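Local atomic coordinates of BLUF domain-containing protein (Acinetobacter baumannii, PDB entry 6W6Z), a protein that probably senses blue light through a flavin held in its BLUF domain, here in the ground state with flavin mononucleotide bound. Residues N2-Y7 with F50-G55. Residues are numbered along the deposited sequence; the frame is centred on the assembly and turned at random.
Sequences NVRLCY and FQCLEG. With FMN (flavin mononucleotide), chain B.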
loop_
_atom_site.group_PDB
_atom_site.type_symbol
_atom_site.label_atom_id
_atom_site.label_comp_id
_atom_site.label_asym_id
_atom_site.label_seq_id
_atom_site.Cartn_x
_atom_site.Cartn_y
_atom_site.Cartn_z
ATOM N N ASN A 2 -12.174 5.724 -13.450
ATOM C CA ASN A 2 -11.452 4.890 -12.463
ATOM C C ASN A 2 -9.964 5.024 -12.744
ATOM O O ASN A 2 -9.513 4.919 -13.908
ATOM C CB ASN A 2 -11.933 3.439 -12.412
ATOM C CG ASN A 2 -13.005 3.244 -11.364
ATOM O OD1 ASN A 2 -12.928 2.334 -10.543
ATOM N ND2 ASN A 2 -13.968 4.146 -11.329
ATOM N N VAL A 3 -9.212 5.181 -11.674
ATOM C CA VAL A 3 -7.747 5.309 -11.775
ATOM C C VAL A 3 -7.082 4.384 -10.764
ATOM O O VAL A 3 -7.739 3.950 -9.760
ATOM C CB VAL A 3 -7.300 6.757 -11.582
ATOM C CG1 VAL A 3 -8.101 7.712 -12.460
ATOM C CG2 VAL A 3 -7.342 7.148 -10.117
ATOM N N ARG A 4 -5.822 4.102 -11.070
ATOM C CA ARG A 4 -4.863 3.462 -10.156
ATOM C C ARG A 4 -3.810 4.515 -9.800
ATOM O O ARG A 4 -3.254 5.128 -10.718
ATOM C CB ARG A 4 -4.269 2.219 -10.820
ATOM C CG ARG A 4 -3.302 1.498 -9.895
ATOM C CD ARG A 4 -2.988 0.062 -10.263
ATOM N NE ARG A 4 -4.244 -0.627 -10.522
ATOM C CZ ARG A 4 -4.628 -1.074 -11.705
ATOM N NH1 ARG A 4 -3.821 -0.974 -12.743
ATOM N NH2 ARG A 4 -5.817 -1.649 -11.834
ATOM N N LEU A 5 -3.523 4.689 -8.518
ATOM C CA LEU A 5 -2.486 5.642 -8.033
ATOM C C LEU A 5 -1.515 4.831 -7.194
ATOM O O LEU A 5 -1.977 4.111 -6.280
ATOM C CB LEU A 5 -3.127 6.768 -7.213
ATOM C CG LEU A 5 -2.169 7.874 -6.750
ATOM C CD1 LEU A 5 -2.894 9.217 -6.626
ATOM C CD2 LEU A 5 -1.458 7.516 -5.451
ATOM N N CYS A 6 -0.222 4.973 -7.460
ATOM C CA CYS A 6 0.840 4.213 -6.761
ATOM C C CYS A 6 1.815 5.213 -6.163
ATOM O O CYS A 6 2.177 6.194 -6.850
ATOM C CB CYS A 6 1.590 3.239 -7.679
ATOM S SG CYS A 6 0.516 1.999 -8.466
ATOM N N TYR A 7 2.284 4.934 -4.961
ATOM C CA TYR A 7 3.335 5.738 -4.322
ATOM C C TYR A 7 4.136 4.841 -3.404
ATOM O O TYR A 7 3.717 3.746 -2.990
ATOM C CB TYR A 7 2.726 6.957 -3.615
ATOM C CG TYR A 7 2.089 6.572 -2.309
ATOM C CD1 TYR A 7 2.851 6.491 -1.152
ATOM C CD2 TYR A 7 0.759 6.178 -2.255
ATOM C CE1 TYR A 7 2.287 6.062 0.042
ATOM C CE2 TYR A 7 0.182 5.775 -1.055
ATOM C CZ TYR A 7 0.956 5.700 0.090
ATOM O OH TYR A 7 0.413 5.239 1.252
ATOM N N PHE A 50 4.809 0.652 0.027
ATOM C CA PHE A 50 4.366 0.859 -1.355
ATOM C C PHE A 50 2.864 0.697 -1.294
ATOM O O PHE A 50 2.440 -0.244 -0.613
ATOM C CB PHE A 50 5.004 -0.119 -2.340
ATOM C CG PHE A 50 4.327 -0.077 -3.694
ATOM C CD1 PHE A 50 3.127 -0.744 -3.931
ATOM C CD2 PHE A 50 4.824 0.746 -4.691
ATOM C CE1 PHE A 50 2.486 -0.649 -5.157
ATOM C CE2 PHE A 50 4.193 0.823 -5.933
ATOM C CZ PHE A 50 3.011 0.155 -6.154
ATOM N N GLN A 51 2.108 1.626 -1.857
ATOM C CA GLN A 51 0.653 1.432 -1.892
ATOM C C GLN A 51 0.127 1.689 -3.290
ATOM O O GLN A 51 0.580 2.633 -3.977
ATOM C CB GLN A 51 -0.046 2.303 -0.858
ATOM C CG GLN A 51 -1.495 1.916 -0.682
ATOM C CD GLN A 51 -2.192 2.682 0.412
ATOM O OE1 GLN A 51 -1.940 3.874 0.611
ATOM N NE2 GLN A 51 -3.043 1.983 1.162
ATOM N N CYS A 52 -0.877 0.919 -3.678
ATOM C CA CYS A 52 -1.662 1.184 -4.895
ATOM C C CYS A 52 -3.121 1.338 -4.480
ATOM O O CYS A 52 -3.595 0.511 -3.682
ATOM C CB CYS A 52 -1.333 0.068 -5.882
ATOM S SG CYS A 52 -2.590 -0.186 -7.153
ATOM N N LEU A 53 -3.760 2.444 -4.890
ATOM C CA LEU A 53 -5.186 2.745 -4.663
ATOM C C LEU A 53 -5.916 2.665 -6.003
ATOM O O LEU A 53 -5.414 3.265 -6.983
ATOM C CB LEU A 53 -5.328 4.147 -4.068
ATOM C CG LEU A 53 -4.540 4.424 -2.778
ATOM C CD1 LEU A 53 -4.607 5.898 -2.420
ATOM C CD2 LEU A 53 -5.071 3.567 -1.645
ATOM N N GLU A 54 -7.080 2.023 -6.032
ATOM C CA GLU A 54 -7.919 1.917 -7.257
ATOM C C GLU A 54 -9.320 2.427 -6.957
ATOM O O GLU A 54 -9.894 1.956 -5.950
ATOM C CB GLU A 54 -8.110 0.468 -7.728
ATOM C CG GLU A 54 -6.861 -0.218 -8.195
ATOM C CD GLU A 54 -6.997 -1.726 -8.459
ATOM O OE1 GLU A 54 -7.969 -2.353 -8.006
ATOM O OE2 GLU A 54 -6.110 -2.274 -9.089
ATOM N N GLY A 55 -9.885 3.253 -7.848
ATOM C CA GLY A 55 -11.275 3.731 -7.713
ATOM C C GLY A 55 -11.507 5.040 -8.434
ATOM O O GLY A 55 -10.643 5.437 -9.260
HETATM N N1 FMN B . -6.579 5.375 5.011
HETATM C C2 FMN B . -7.567 4.922 4.221
HETATM O O2 FMN B . -8.746 5.340 4.455
HETATM N N3 FMN B . -7.321 4.162 3.132
HETATM C C4 FMN B . -6.091 3.738 2.804
HETATM O O4 FMN B . -5.866 3.016 1.836
HETATM C C4A FMN B . -4.978 4.137 3.656
HETATM N N5 FMN B . -3.735 3.761 3.437
HETATM C C5A FMN B . -2.759 4.245 4.246
HETATM C C6 FMN B . -1.469 3.833 4.001
HETATM C C7 FMN B . -0.421 4.314 4.768
HETATM C C7M FMN B . 0.955 3.812 4.458
HETATM C C8 FMN B . -0.671 5.146 5.958
HETATM C C8M FMN B . 0.519 5.595 6.795
HETATM C C9 FMN B . -1.970 5.560 6.196
HETATM C C9A FMN B . -3.014 5.100 5.401
HETATM N N10 FMN B . -4.337 5.442 5.653
HETATM C C10 FMN B . -5.315 4.998 4.785
HETATM C "C1'" FMN B . -4.754 6.297 6.815
HETATM C "C2'" FMN B . -4.978 7.765 6.532
HETATM O "O2'" FMN B . -3.699 8.403 6.383
HETATM C "C3'" FMN B . -5.735 8.369 7.744
HETATM O "O3'" FMN B . -5.157 7.957 8.988
HETATM C "C4'" FMN B . -7.175 7.909 7.846
HETATM O "O4'" FMN B . -7.855 8.163 6.596
HETATM C "C5'" FMN B . -7.915 8.678 8.969
HETATM O "O5'" FMN B . -7.994 10.100 8.734
HETATM P P FMN B . -8.804 11.141 9.721
HETATM O O1P FMN B . -7.720 11.633 10.661
HETATM O O2P FMN B . -9.327 12.162 8.726
HETATM O O3P FMN B . -9.883 10.351 10.438
#
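Val3, Leu5 and Tyr7 pair with Gly55, Leu53 and Gln51 through reciprocal N-H to O=C bonds, joining antiparallel strands in the middle of the BLUF domain's five-stranded sheet. Leu5 and Leu53 face helix 57-67 and the flavin side, where apolar branches suit the interior: Leu5 packs on Val60, while CD2 of Leu53 lies 3.6 Å from flavin O4. On the other face, CZ of the Phe50 ring comes within 3.7 Å of Cys6 CB, Cys6 SG touches Cys52 CB, and the small Cys52 side chain packs against Leu129 of helix 125-134, whose Phe128 meets Phe50 edge-to-face. Arg4 runs beside Glu54 and forms a side-on salt bridge to one oxygen: NE lies 2.9 Å and NH2 2.8 Å from OE2. The bend at chi3 turns the guanidinium toward that carboxylate, whose OE1 takes His87 and Phe89 N. At the flavin end, Gln51, with CG anti to its backbone N (chi1 -168°), extends its amide past the Tyr7 ring, the planes 74° apart. An amide suits this place because it both accepts and donates: Tyr7 OH bonds OE1 at 2.8 Å from above the amide plane, while NE2 donates weakly to flavin O4 and, at 3.0 Å and 156°, to flavin N5.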